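Local coordinates for protein LP04448p (Drosophila melanogaster, PDB 4QMH) that probably binds tubulin through this TOG domain, as part of an XMAP215-family protein whose array of such domains drives microtubule polymerization, at residues L151-W156 against R195-E200; L23-D28 against L38-A43; N98-F103 against S137-D142; R216-D219 against S225-D228; E174-M179 against I207-D212. All coordinates share one frame; numbering follows the deposited sequence.

Interaction 1. Residues L151-W156 against R195-E200; sequences LKTELW and RKNANE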
# COMPACT_ATOMS: atom_id res chain seq x y z
N LEU A 151 -6.32 8.09 6.55
CA LEU A 151 -5.85 7.30 5.41
C LEU A 151 -5.66 8.19 4.19
O LEU A 151 -4.62 8.12 3.52
CB LEU A 151 -6.82 6.15 5.11
CG LEU A 151 -6.45 5.24 3.94
CD1 LEU A 151 -7.07 3.84 4.10
CD2 LEU A 151 -6.88 5.88 2.61
N LYS A 152 -6.63 9.04 3.89
CA LYS A 152 -6.51 9.92 2.74
C LYS A 152 -5.30 10.84 2.88
O LYS A 152 -4.57 11.06 1.92
CB LYS A 152 -7.81 10.71 2.49
CG LYS A 152 -8.98 9.81 2.09
CD LYS A 152 -10.29 10.57 1.88
CE LYS A 152 -10.60 11.51 3.02
NZ LYS A 152 -11.91 12.19 2.77
N THR A 153 -5.08 11.37 4.08
CA THR A 153 -3.91 12.21 4.33
C THR A 153 -2.61 11.47 4.03
O THR A 153 -1.77 11.97 3.27
CB THR A 153 -3.90 12.72 5.78
OG1 THR A 153 -5.10 13.46 6.02
CG2 THR A 153 -2.68 13.63 6.01
N GLU A 154 -2.45 10.28 4.60
CA GLU A 154 -1.21 9.52 4.41
C GLU A 154 -1.04 9.09 2.96
O GLU A 154 0.06 9.14 2.42
CB GLU A 154 -1.17 8.27 5.29
CG GLU A 154 -1.19 8.53 6.77
CD GLU A 154 0.08 9.16 7.30
OE1 GLU A 154 1.13 9.09 6.63
OE2 GLU A 154 0.02 9.74 8.40
N LEU A 155 -2.14 8.65 2.35
CA LEU A 155 -2.05 8.05 1.02
C LEU A 155 -1.77 9.08 -0.07
O LEU A 155 -0.95 8.85 -0.96
CB LEU A 155 -3.30 7.22 0.72
CG LEU A 155 -3.23 6.31 -0.50
CD1 LEU A 155 -1.88 5.57 -0.60
CD2 LEU A 155 -4.40 5.33 -0.48
N TRP A 156 -2.42 10.24 -0.00
CA TRP A 156 -2.07 11.31 -0.93
C TRP A 156 -0.63 11.80 -0.74
O TRP A 156 0.04 12.15 -1.71
CB TRP A 156 -3.06 12.49 -0.84
CG TRP A 156 -4.38 12.21 -1.51
CD1 TRP A 156 -5.61 12.25 -0.93
CD2 TRP A 156 -4.60 11.85 -2.89
NE1 TRP A 156 -6.58 11.94 -1.85
CE2 TRP A 156 -5.99 11.69 -3.06
CE3 TRP A 156 -3.75 11.65 -3.99
CZ2 TRP A 156 -6.56 11.34 -4.29
CZ3 TRP A 156 -4.32 11.30 -5.20
CH2 TRP A 156 -5.71 11.15 -5.35
N ARG A 195 -6.93 18.07 1.74
CA ARG A 195 -6.83 19.06 0.67
C ARG A 195 -5.38 19.36 0.33
O ARG A 195 -4.99 19.35 -0.84
CB ARG A 195 -7.52 20.37 1.06
CG ARG A 195 -9.04 20.35 1.00
CD ARG A 195 -9.63 21.78 0.90
NE ARG A 195 -9.16 22.68 1.96
CZ ARG A 195 -9.65 22.72 3.20
NH1 ARG A 195 -10.61 21.88 3.57
NH2 ARG A 195 -9.16 23.58 4.08
N LYS A 196 -4.58 19.64 1.35
CA LYS A 196 -3.18 19.99 1.13
C LYS A 196 -2.45 18.86 0.40
O LYS A 196 -1.76 19.09 -0.60
CB LYS A 196 -2.48 20.30 2.46
CG LYS A 196 -0.98 20.51 2.32
CD LYS A 196 -0.38 20.93 3.66
CE LYS A 196 1.11 21.20 3.55
NZ LYS A 196 1.87 19.95 3.28
N ASN A 197 -2.62 17.64 0.88
CA ASN A 197 -1.88 16.53 0.32
C ASN A 197 -2.39 16.12 -1.07
O ASN A 197 -1.61 15.76 -1.94
CB ASN A 197 -1.87 15.35 1.30
CG ASN A 197 -1.05 15.64 2.55
OD1 ASN A 197 -0.46 16.72 2.66
ND2 ASN A 197 -0.99 14.69 3.47
N ALA A 198 -3.70 16.19 -1.28
CA ALA A 198 -4.23 15.87 -2.61
C ALA A 198 -3.75 16.88 -3.66
O ALA A 198 -3.36 16.52 -4.79
CB ALA A 198 -5.75 15.76 -2.59
N ASN A 199 -3.73 18.16 -3.30
CA ASN A 199 -3.19 19.16 -4.21
C ASN A 199 -1.73 18.90 -4.55
O ASN A 199 -1.31 19.07 -5.70
CB ASN A 199 -3.38 20.57 -3.65
CG ASN A 199 -4.77 21.12 -3.93
OD1 ASN A 199 -5.05 21.59 -5.03
ND2 ASN A 199 -5.65 21.04 -2.94
N GLU A 200 -0.96 18.46 -3.55
CA GLU A 200 0.45 18.16 -3.77
C GLU A 200 0.64 16.96 -4.69
O GLU A 200 1.69 16.82 -5.30
CB GLU A 200 1.16 17.93 -2.44
CG GLU A 200 1.23 19.19 -1.59
CD GLU A 200 2.05 19.01 -0.34
OE1 GLU A 200 2.66 17.94 -0.17
OE2 GLU A 200 2.09 19.97 0.47

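Interaction 2. Residues L23-D28 against L38-A43; sequences LKEMSD and LTKLQA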
# COMPACT_ATOMS: atom_id res chain seq x y z
N LEU A 23 -1.12 -22.30 10.87
CA LEU A 23 -2.17 -21.41 10.38
C LEU A 23 -3.40 -21.42 11.27
O LEU A 23 -4.03 -20.39 11.50
CB LEU A 23 -2.55 -21.76 8.94
CG LEU A 23 -1.40 -21.60 7.94
CD1 LEU A 23 -1.85 -22.01 6.54
CD2 LEU A 23 -0.86 -20.17 7.95
N LYS A 24 -3.74 -22.59 11.79
CA LYS A 24 -4.87 -22.69 12.70
C LYS A 24 -4.61 -21.92 14.00
O LYS A 24 -5.51 -21.23 14.50
CB LYS A 24 -5.16 -24.16 13.01
CG LYS A 24 -6.35 -24.36 13.94
CD LYS A 24 -6.66 -25.84 14.10
CE LYS A 24 -7.49 -26.10 15.35
NZ LYS A 24 -7.68 -27.57 15.59
N GLU A 25 -3.40 -22.02 14.53
CA GLU A 25 -3.04 -21.27 15.74
C GLU A 25 -3.12 -19.76 15.47
O GLU A 25 -3.66 -19.00 16.27
CB GLU A 25 -1.65 -21.63 16.24
CG GLU A 25 -1.36 -21.03 17.61
CD GLU A 25 -0.10 -21.57 18.24
OE1 GLU A 25 0.89 -21.76 17.52
OE2 GLU A 25 -0.11 -21.80 19.47
N MET A 26 -2.58 -19.35 14.32
CA MET A 26 -2.60 -17.94 13.93
C MET A 26 -4.02 -17.36 13.82
O MET A 26 -4.21 -16.15 13.96
CB MET A 26 -1.86 -17.74 12.60
CG MET A 26 -0.35 -17.86 12.71
SD MET A 26 0.46 -17.80 11.10
CE MET A 26 -0.09 -16.20 10.51
N SER A 27 -5.00 -18.21 13.54
CA SER A 27 -6.37 -17.73 13.36
C SER A 27 -7.33 -18.13 14.50
O SER A 27 -8.55 -18.06 14.35
CB SER A 27 -6.93 -18.18 12.00
OG SER A 27 -6.94 -19.59 11.88
N ASP A 28 -6.77 -18.54 15.63
CA ASP A 28 -7.57 -18.90 16.81
C ASP A 28 -8.47 -17.75 17.24
O ASP A 28 -8.17 -16.59 16.99
CB ASP A 28 -6.63 -19.29 17.95
CG ASP A 28 -7.35 -19.98 19.09
OD1 ASP A 28 -7.51 -21.22 19.02
OD2 ASP A 28 -7.76 -19.30 20.05
N LEU A 38 2.06 -16.11 15.71
CA LEU A 38 2.97 -15.14 15.13
C LEU A 38 4.36 -15.26 15.74
O LEU A 38 5.35 -15.06 15.05
CB LEU A 38 2.43 -13.72 15.29
CG LEU A 38 1.09 -13.46 14.59
CD1 LEU A 38 0.62 -12.03 14.89
CD2 LEU A 38 1.22 -13.68 13.11
N THR A 39 4.43 -15.60 17.02
CA THR A 39 5.73 -15.77 17.68
C THR A 39 6.51 -16.90 17.01
O THR A 39 7.71 -16.76 16.76
CB THR A 39 5.59 -16.04 19.18
OG1 THR A 39 5.13 -14.84 19.82
CG2 THR A 39 6.94 -16.42 19.79
N LYS A 40 5.83 -18.00 16.73
CA LYS A 40 6.47 -19.13 16.05
C LYS A 40 6.90 -18.73 14.64
O LYS A 40 7.99 -19.10 14.20
CB LYS A 40 5.52 -20.33 15.98
CG LYS A 40 5.23 -20.99 17.34
CD LYS A 40 4.30 -22.18 17.14
CE LYS A 40 4.06 -22.93 18.44
NZ LYS A 40 3.21 -22.17 19.39
N LEU A 41 6.04 -17.98 13.96
CA LEU A 41 6.31 -17.53 12.60
C LEU A 41 7.56 -16.65 12.54
O LEU A 41 8.39 -16.79 11.65
CB LEU A 41 5.10 -16.75 12.05
CG LEU A 41 5.35 -16.19 10.65
CD1 LEU A 41 5.65 -17.31 9.66
CD2 LEU A 41 4.17 -15.39 10.19
N GLN A 42 7.68 -15.74 13.50
CA GLN A 42 8.81 -14.83 13.56
C GLN A 42 10.11 -15.61 13.67
O GLN A 42 11.10 -15.28 13.03
CB GLN A 42 8.65 -13.87 14.73
CG GLN A 42 9.61 -12.68 14.70
CD GLN A 42 11.03 -13.03 15.14
OE1 GLN A 42 11.98 -12.34 14.77
NE2 GLN A 42 11.17 -14.07 15.95
N ALA A 43 10.08 -16.68 14.48
CA ALA A 43 11.27 -17.50 14.70
C ALA A 43 11.64 -18.30 13.45
O ALA A 43 12.82 -18.50 13.15
CB ALA A 43 11.07 -18.42 15.91

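Interaction 3. Residues N98-F103 against S137-D142; sequences NLFPGF and SEMIAD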
# COMPACT_ATOMS: atom_id res chain seq x y z
N ASN A 98 -1.96 -9.75 -1.79
CA ASN A 98 -2.52 -10.14 -0.50
C ASN A 98 -2.31 -9.11 0.60
O ASN A 98 -3.22 -8.83 1.39
CB ASN A 98 -1.96 -11.50 -0.05
CG ASN A 98 -2.69 -12.68 -0.69
OD1 ASN A 98 -3.88 -12.90 -0.45
ND2 ASN A 98 -1.97 -13.44 -1.49
N LEU A 99 -1.12 -8.53 0.66
CA LEU A 99 -0.70 -7.77 1.83
C LEU A 99 -0.89 -6.26 1.71
O LEU A 99 -1.15 -5.60 2.70
CB LEU A 99 0.76 -8.05 2.17
CG LEU A 99 1.04 -9.53 2.40
CD1 LEU A 99 2.54 -9.74 2.63
CD2 LEU A 99 0.23 -10.06 3.57
N PHE A 100 -0.73 -5.73 0.50
CA PHE A 100 -0.82 -4.29 0.30
C PHE A 100 -2.17 -3.68 0.73
O PHE A 100 -2.19 -2.63 1.36
CB PHE A 100 -0.48 -3.96 -1.17
CG PHE A 100 -0.41 -2.49 -1.49
CD1 PHE A 100 0.33 -1.61 -0.71
CD2 PHE A 100 -1.02 -2.00 -2.64
CE1 PHE A 100 0.43 -0.27 -1.04
CE2 PHE A 100 -0.94 -0.65 -2.97
CZ PHE A 100 -0.21 0.21 -2.17
N PRO A 101 -3.30 -4.33 0.40
CA PRO A 101 -4.57 -3.77 0.90
C PRO A 101 -4.58 -3.60 2.42
O PRO A 101 -5.12 -2.61 2.92
CB PRO A 101 -5.60 -4.79 0.46
CG PRO A 101 -5.02 -5.35 -0.84
CD PRO A 101 -3.53 -5.45 -0.54
N GLY A 102 -3.96 -4.55 3.12
CA GLY A 102 -3.90 -4.48 4.58
C GLY A 102 -2.98 -3.36 5.06
O GLY A 102 -3.28 -2.68 6.03
N PHE A 103 -1.85 -3.18 4.38
CA PHE A 103 -0.97 -2.06 4.68
C PHE A 103 -1.71 -0.74 4.49
O PHE A 103 -1.61 0.18 5.30
CB PHE A 103 0.25 -2.04 3.75
CG PHE A 103 1.13 -3.25 3.83
CD1 PHE A 103 1.08 -4.12 4.92
CD2 PHE A 103 2.01 -3.51 2.80
CE1 PHE A 103 1.91 -5.23 4.96
CE2 PHE A 103 2.86 -4.62 2.84
CZ PHE A 103 2.80 -5.48 3.93
N SER A 137 -5.14 -3.23 -10.02
CA SER A 137 -6.39 -3.73 -9.45
C SER A 137 -7.13 -2.74 -8.57
O SER A 137 -7.98 -3.14 -7.78
CB SER A 137 -6.12 -5.03 -8.69
OG SER A 137 -5.57 -6.00 -9.57
N GLU A 138 -6.81 -1.46 -8.74
CA GLU A 138 -7.45 -0.37 -8.01
C GLU A 138 -7.34 -0.49 -6.50
O GLU A 138 -8.21 -0.05 -5.77
CB GLU A 138 -8.92 -0.21 -8.43
CG GLU A 138 -9.05 0.19 -9.91
CD GLU A 138 -10.49 0.48 -10.36
OE1 GLU A 138 -11.40 0.58 -9.51
OE2 GLU A 138 -10.71 0.61 -11.58
N MET A 139 -6.25 -1.08 -6.02
CA MET A 139 -6.04 -1.16 -4.57
C MET A 139 -5.97 0.22 -3.93
O MET A 139 -6.59 0.48 -2.90
CB MET A 139 -4.79 -1.97 -4.24
CG MET A 139 -4.97 -3.45 -4.57
SD MET A 139 -3.50 -4.46 -4.25
CE MET A 139 -2.37 -3.85 -5.48
N ILE A 140 -5.22 1.11 -4.56
CA ILE A 140 -5.09 2.47 -4.05
C ILE A 140 -6.42 3.24 -4.14
O ILE A 140 -6.88 3.85 -3.17
CB ILE A 140 -3.92 3.20 -4.75
CG1 ILE A 140 -2.59 2.61 -4.25
CG2 ILE A 140 -3.96 4.70 -4.50
CD1 ILE A 140 -1.39 2.98 -5.13
N ALA A 141 -7.07 3.19 -5.31
CA ALA A 141 -8.36 3.86 -5.47
C ALA A 141 -9.41 3.34 -4.49
O ALA A 141 -10.20 4.12 -3.96
CB ALA A 141 -8.85 3.71 -6.90
N ASP A 142 -9.42 2.04 -4.24
CA ASP A 142 -10.39 1.47 -3.31
C ASP A 142 -10.14 1.98 -1.89
O ASP A 142 -11.09 2.19 -1.13
CB ASP A 142 -10.36 -0.06 -3.35
CG ASP A 142 -11.14 -0.63 -4.52
OD1 ASP A 142 -11.97 0.10 -5.11
OD2 ASP A 142 -10.94 -1.83 -4.83

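Interaction 4. Residues R216-D219 against S225-D228; sequences RALD and SKKD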
# COMPACT_ATOMS: atom_id res chain seq x y z
N ARG A 216 -9.52 16.04 -19.99
CA ARG A 216 -10.61 15.26 -20.58
C ARG A 216 -11.45 14.59 -19.50
O ARG A 216 -12.68 14.55 -19.58
CB ARG A 216 -10.08 14.19 -21.54
CG ARG A 216 -9.63 14.73 -22.88
CD ARG A 216 -9.49 13.62 -23.91
NE ARG A 216 -8.42 12.68 -23.59
CZ ARG A 216 -7.15 12.85 -23.93
NH1 ARG A 216 -6.78 13.93 -24.60
NH2 ARG A 216 -6.24 11.94 -23.60
N ALA A 217 -10.77 14.06 -18.50
CA ALA A 217 -11.43 13.42 -17.37
C ALA A 217 -12.29 14.43 -16.62
O ALA A 217 -13.40 14.12 -16.17
CB ALA A 217 -10.41 12.78 -16.43
N LEU A 218 -11.79 15.66 -16.48
CA LEU A 218 -12.54 16.70 -15.81
C LEU A 218 -13.84 17.01 -16.57
O LEU A 218 -14.91 17.13 -15.98
CB LEU A 218 -11.70 17.96 -15.68
CG LEU A 218 -12.40 19.20 -15.11
CD1 LEU A 218 -12.93 18.94 -13.71
CD2 LEU A 218 -11.44 20.38 -15.11
N ASP A 219 -13.74 17.11 -17.89
CA ASP A 219 -14.90 17.41 -18.71
C ASP A 219 -15.93 16.27 -18.67
O ASP A 219 -17.13 16.52 -18.60
CB ASP A 219 -14.49 17.68 -20.15
CG ASP A 219 -13.77 19.01 -20.31
OD1 ASP A 219 -14.00 19.91 -19.48
OD2 ASP A 219 -12.99 19.14 -21.27
N SER A 225 -17.01 21.98 -8.49
CA SER A 225 -15.84 22.84 -8.35
C SER A 225 -14.89 22.71 -9.54
O SER A 225 -13.67 22.69 -9.37
CB SER A 225 -15.10 22.51 -7.05
OG SER A 225 -15.93 22.72 -5.92
N LYS A 226 -15.46 22.62 -10.73
CA LYS A 226 -14.67 22.49 -11.95
C LYS A 226 -13.61 23.59 -12.07
O LYS A 226 -12.50 23.32 -12.53
CB LYS A 226 -15.57 22.49 -13.19
CG LYS A 226 -14.82 22.41 -14.51
CD LYS A 226 -15.78 22.30 -15.70
CE LYS A 226 -16.66 21.05 -15.60
NZ LYS A 226 -15.94 19.75 -15.85
N LYS A 227 -13.95 24.80 -11.65
CA LYS A 227 -13.01 25.93 -11.73
C LYS A 227 -11.78 25.71 -10.87
O LYS A 227 -10.66 26.03 -11.28
CB LYS A 227 -13.70 27.24 -11.33
CG LYS A 227 -14.69 27.74 -12.36
CD LYS A 227 -15.20 29.13 -11.98
CE LYS A 227 -16.03 29.74 -13.10
NZ LYS A 227 -16.43 31.15 -12.80
N ASP A 228 -11.97 25.18 -9.66
CA ASP A 228 -10.86 24.89 -8.78
C ASP A 228 -10.02 23.70 -9.24
O ASP A 228 -8.80 23.71 -9.10
CB ASP A 228 -11.36 24.71 -7.35
CG ASP A 228 -12.07 25.95 -6.84
OD1 ASP A 228 -11.39 26.99 -6.68
OD2 ASP A 228 -13.29 25.89 -6.61

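Interaction 5. Residues E174-M179 against I207-D212; sequences EDIHSM and IHLGFD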
# COMPACT_ATOMS: atom_id res chain seq x y z
N GLU A 174 -3.72 3.08 -16.43
CA GLU A 174 -5.13 2.85 -16.15
C GLU A 174 -5.39 2.90 -14.65
O GLU A 174 -6.43 3.38 -14.22
CB GLU A 174 -5.57 1.49 -16.71
CG GLU A 174 -7.04 1.18 -16.47
CD GLU A 174 -7.99 2.24 -16.99
OE1 GLU A 174 -7.64 2.99 -17.94
OE2 GLU A 174 -9.11 2.34 -16.46
N ASP A 175 -4.46 2.36 -13.86
CA ASP A 175 -4.64 2.42 -12.41
C ASP A 175 -4.56 3.86 -11.90
O ASP A 175 -5.32 4.24 -11.01
CB ASP A 175 -3.63 1.53 -11.69
CG ASP A 175 -4.12 1.12 -10.31
OD1 ASP A 175 -5.11 0.35 -10.26
OD2 ASP A 175 -3.53 1.55 -9.30
N ILE A 176 -3.64 4.65 -12.45
CA ILE A 176 -3.63 6.09 -12.11
C ILE A 176 -4.96 6.76 -12.50
O ILE A 176 -5.52 7.55 -11.73
CB ILE A 176 -2.42 6.82 -12.74
CG1 ILE A 176 -1.10 6.17 -12.30
CG2 ILE A 176 -2.44 8.30 -12.38
CD1 ILE A 176 -0.92 6.10 -10.80
N HIS A 177 -5.49 6.44 -13.68
CA HIS A 177 -6.80 6.95 -14.06
C HIS A 177 -7.86 6.69 -12.98
O HIS A 177 -8.73 7.52 -12.73
CB HIS A 177 -7.28 6.35 -15.38
CG HIS A 177 -6.85 7.11 -16.60
ND1 HIS A 177 -7.49 8.26 -17.01
CD2 HIS A 177 -5.88 6.87 -17.50
CE1 HIS A 177 -6.91 8.70 -18.12
NE2 HIS A 177 -5.93 7.88 -18.43
N SER A 178 -7.80 5.52 -12.34
CA SER A 178 -8.80 5.16 -11.34
C SER A 178 -8.74 6.08 -10.11
O SER A 178 -9.70 6.15 -9.35
CB SER A 178 -8.66 3.69 -10.92
OG SER A 178 -7.52 3.49 -10.10
N MET A 179 -7.62 6.77 -9.93
CA MET A 179 -7.44 7.67 -8.79
C MET A 179 -8.02 9.04 -9.07
O MET A 179 -8.27 9.83 -8.16
CB MET A 179 -5.97 7.81 -8.45
CG MET A 179 -5.28 6.49 -8.16
SD MET A 179 -3.52 6.75 -7.94
CE MET A 179 -3.01 5.03 -7.95
N ILE A 207 2.28 13.74 -14.15
CA ILE A 207 3.52 13.23 -14.74
C ILE A 207 3.25 11.92 -15.49
O ILE A 207 3.88 11.64 -16.51
CB ILE A 207 4.61 13.06 -13.67
CG1 ILE A 207 5.24 14.41 -13.35
CG2 ILE A 207 5.67 12.04 -14.13
CD1 ILE A 207 6.12 14.39 -12.12
N HIS A 208 2.29 11.15 -15.00
CA HIS A 208 1.95 9.87 -15.63
C HIS A 208 0.80 9.93 -16.64
O HIS A 208 0.80 9.18 -17.61
CB HIS A 208 1.67 8.81 -14.55
CG HIS A 208 2.89 8.47 -13.76
ND1 HIS A 208 3.74 7.45 -14.12
CD2 HIS A 208 3.43 9.04 -12.66
CE1 HIS A 208 4.74 7.39 -13.26
NE2 HIS A 208 4.58 8.35 -12.36
N LEU A 209 -0.16 10.82 -16.44
CA LEU A 209 -1.31 10.89 -17.34
C LEU A 209 -1.19 12.02 -18.36
O LEU A 209 -1.72 11.91 -19.48
CB LEU A 209 -2.61 11.06 -16.56
CG LEU A 209 -2.98 9.88 -15.67
CD1 LEU A 209 -4.40 10.06 -15.11
CD2 LEU A 209 -2.86 8.56 -16.44
N GLY A 210 -0.52 13.10 -17.98
CA GLY A 210 -0.47 14.30 -18.82
C GLY A 210 -1.67 15.22 -18.65
O GLY A 210 -2.75 14.80 -18.24
N PHE A 211 -1.48 16.50 -18.99
CA PHE A 211 -2.53 17.50 -18.85
C PHE A 211 -3.80 17.20 -19.65
O PHE A 211 -4.90 17.27 -19.12
CB PHE A 211 -2.00 18.88 -19.25
CG PHE A 211 -3.03 19.97 -19.16
CD1 PHE A 211 -3.25 20.63 -17.96
CD2 PHE A 211 -3.79 20.33 -20.26
CE1 PHE A 211 -4.20 21.63 -17.85
CE2 PHE A 211 -4.75 21.33 -20.16
CZ PHE A 211 -4.96 21.98 -18.96
N ASP A 212 -3.64 16.87 -20.93
CA ASP A 212 -4.78 16.64 -21.80
C ASP A 212 -5.72 15.55 -21.27
O ASP A 212 -6.94 15.73 -21.25
CB ASP A 212 -4.32 16.31 -23.22
CG ASP A 212 -3.71 17.51 -23.94
OD1 ASP A 212 -3.89 18.65 -23.47
OD2 ASP A 212 -3.07 17.30 -24.99

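Interaction 1. Residues L151-W156 against R195-E200
Thr153 and Asn197 supply the polar half of this contact. The side-chain amide of Asn197 reaches across to helix 149-162 and its ND2 donates to the backbone O of Thr153 over 2.8 Å, with an N-H...O angle of 158°. The acceptor lies close to the plane of the amide, whereas the donor stands above the carbonyl plane, 37° out of it, and so misses the lone-pair direction. CG2 of Thr153, lying 3.2 Å from ND2 of Asn197, flanks the donor; OG1 of Thr153 is engaged within its own helix, with Pro149 O.

Two such nearly parallel helices, crossing at 27° with 8.3 Å between the axes of the short segments, illustrate the alpha solenoid of HEAT-like repeats from which TOG domains are built. Helices 149-162 and 192-209 lie side by side here although helix 173-186 comes between them in sequence.

The apolar half is a CH-pi contact. CB of Ala198 sits 3.8 Å from the centroid of the five-membered ring of Trp156, almost on the ring normal. CB of Trp156 adds packing against CB of Asn197, at 3.8 Å. The indole is further fixed by helix 173-186, where His186 ND1 bonds its NE1 and the imidazole meets it nearly perpendicularly.

Interaction 2. Residues L23-D28 against L38-A43
Glu25 and Lys40 form a salt bridge between consecutive helices, 20-26 and 31-48, at the amino-terminal end of the helical solenoid of this TOG domain. The glutamate is almost fully stretched: CG stands opposite the backbone N (chi1 -171°) and the chain runs straight on beyond it, carrying the carboxylate toward the neighbouring helix. Lys40 meets it at about a right angle, extended as far as CE and then bent at its last torsion (chi4 71°), a turn that brings NZ to 3.0 Å from OE1 of Glu25, on the syn lone pair. A second, weak bond links NZ of Lys40 to OE2 of Glu25 at 3.3 Å, so both oxygens share one ammonium. Shortening Glu25 to an alanine takes away the carboxylate and would probably leave the Lys40 ammonium without its mate in this contact.

Beneath the charged pair the contact turns apolar and buried. Met26 runs extended to its sulfur and folds only at the final torsion, which turns its methyl toward two leucines of helix 31-48. Leu38 and Leu41 are themselves backed by Ile80 of helix 71-88. The methyl CE of Met26 lies 3.9 Å from CD2 of Leu38 and 4.3 Å from CD2 of Leu41.

Interaction 3. Residues N98-F103 against S137-D142
Met139 reaches from the first turn of its helix to Phe100 and Pro101, and its side chain meets them atom by atom. CB starts 4.1 Å from CD2 of Phe100, and CG comes to 4.2 Å from CG of Pro101. The sulfur SD then settles against the proline ring, 3.8 Å from Pro101 CG and equally near its CD. The same sulfur lies at the rim of the phenyl group, 5.2 Å from the centroid of the Phe100 ring and nearly in its plane, a Met-aromatic contact of the edge type. A bend at the last torsion (chi3 -68°) carries the terminal methyl back to the ring, where CE of Met139 ends 3.6 Å from CD2 of Phe100.

The pairing joins helix 96-106 to helix 139-145 near the middle of the helical solenoid that makes up a TOG domain. Pro101 has no N-H to give to the preceding turn, and helix 96-106 is kinked at this point.

Ile140 completes the grip on the aromatic edge: its CG1 sits 3.9 Å from CE2 of Phe100, farther round the ring than the methionine methyl. Both aliphatic partners therefore touch the rim, while Phe134 stacks on the ring and Ile122 of helix 112-129 packs against it. Ile140 in turn leans on Leu155 and Leu159 of helix 149-162.

Interaction 4. Residues R216-D219 against S225-D228
Leu218 meets Lys226 through its branched end. Just before it in helix 211-221, Ala217 packs on Val180 of helix 173-186; Leu218 touches Tyr184 of that same helix but also reaches helix 226-236.

At Leu218 itself, CG lies opposite the backbone N (chi1 174°), an orientation that sends both methyls toward helix 226-236. There CD1 and CD2 of Leu218 both face CG of Lys226 from one side, each 4.0 Å away. The lysine leaves its backbone extended, then bends at chi3 (-60°) and again at chi4 (-72°), curling its end back over the leucine until NZ of Lys226 stands 3.7 Å from CG of Leu218. NZ also comes within 2.8 Å of the backbone O of Leu218, but the angle is too poor for a hydrogen bond. Farther along helix 226-236, Leu218 packs on Ile229 and Leu230 as well. Replacing Leu218 by an alanine would take away both methyls and would probably leave the lysine methylenes without their apolar cover, with the bent chain freer to swing.

Asp219 follows, on the solvent side. Its OD1 remains 4.1 Å from NZ of Lys226, beyond salt-bridge distance; the opposite charges are likely to attract weakly without forming a direct bond.

The contact joins the last two helices, 211-221 and 226-236, consecutive in the chain, at the carboxyl-terminal end of the HEAT-like helical solenoid of this TOG domain.

Interaction 5. Residues E174-M179 against I207-D212
Leu209 carries this contact, its two methyls and CG set against Ile176 and His177. The packing is closest among these three residues. CG2 of Ile176 lies 3.7 Å from CG of Leu209 and nearly as close to CD1. That same CD1 rests over the centre of the imidazole, 4.0 Å from the His177 ring centroid and 6° off the ring normal, a CH-pi contact over the face. The second methyl, CD2 of Leu209, comes to 3.6 Å from CD2 of His177. CG of Leu209 lies opposite its carbonyl carbon (chi1 -65°), beside the backbone N, and from there the isobutyl fork spreads so that one branch takes the ring centre while the other takes the CD2-NE2 side. Ile176 is buried, with Ile205 and Phe135 also packing on it.

Here helix 173-186 meets the carboxyl-terminal end of helix 192-209, two successive helices of the TOG-domain solenoid. The chain then breaks at Gly210, whose positive phi (84°) and extended psi allow helix 211-221 to start at once; at these backbone angles a side chain would jam against the carbonyl oxygen of Leu209.

Elsewhere the contact is looser. His208 comes no nearer than 4.4 Å, CB to CG1 of Ile176; its NE2 is hydrogen-bonded to the backbone O of Leu163. Toward solvent, His177 is only partly covered, although Leu209 lies over one face of its ring.

In the fold
All five contacts belong to a single all-helical solenoid, and their order along the chain largely follows their order in space. Interaction 2 lies at the amino-terminal end, about 50 Å between centres from interaction 4 at the other end, with interaction 3 near the middle. Interactions 1, 3 and 5 form a connected block: Ile140 of interaction 3 touches both Leu155 and Met179, Glu138 N probably bonds Asp175 OD1, and Trp156 of interaction 1 packs on the backbone of Met179. Interactions 1 and 5 share helix 192-209 and alternate in sequence; interactions 4 and 5 share helix 211-221. Such local, overlapping pairings are consistent with a continuous elongated TOG paddle.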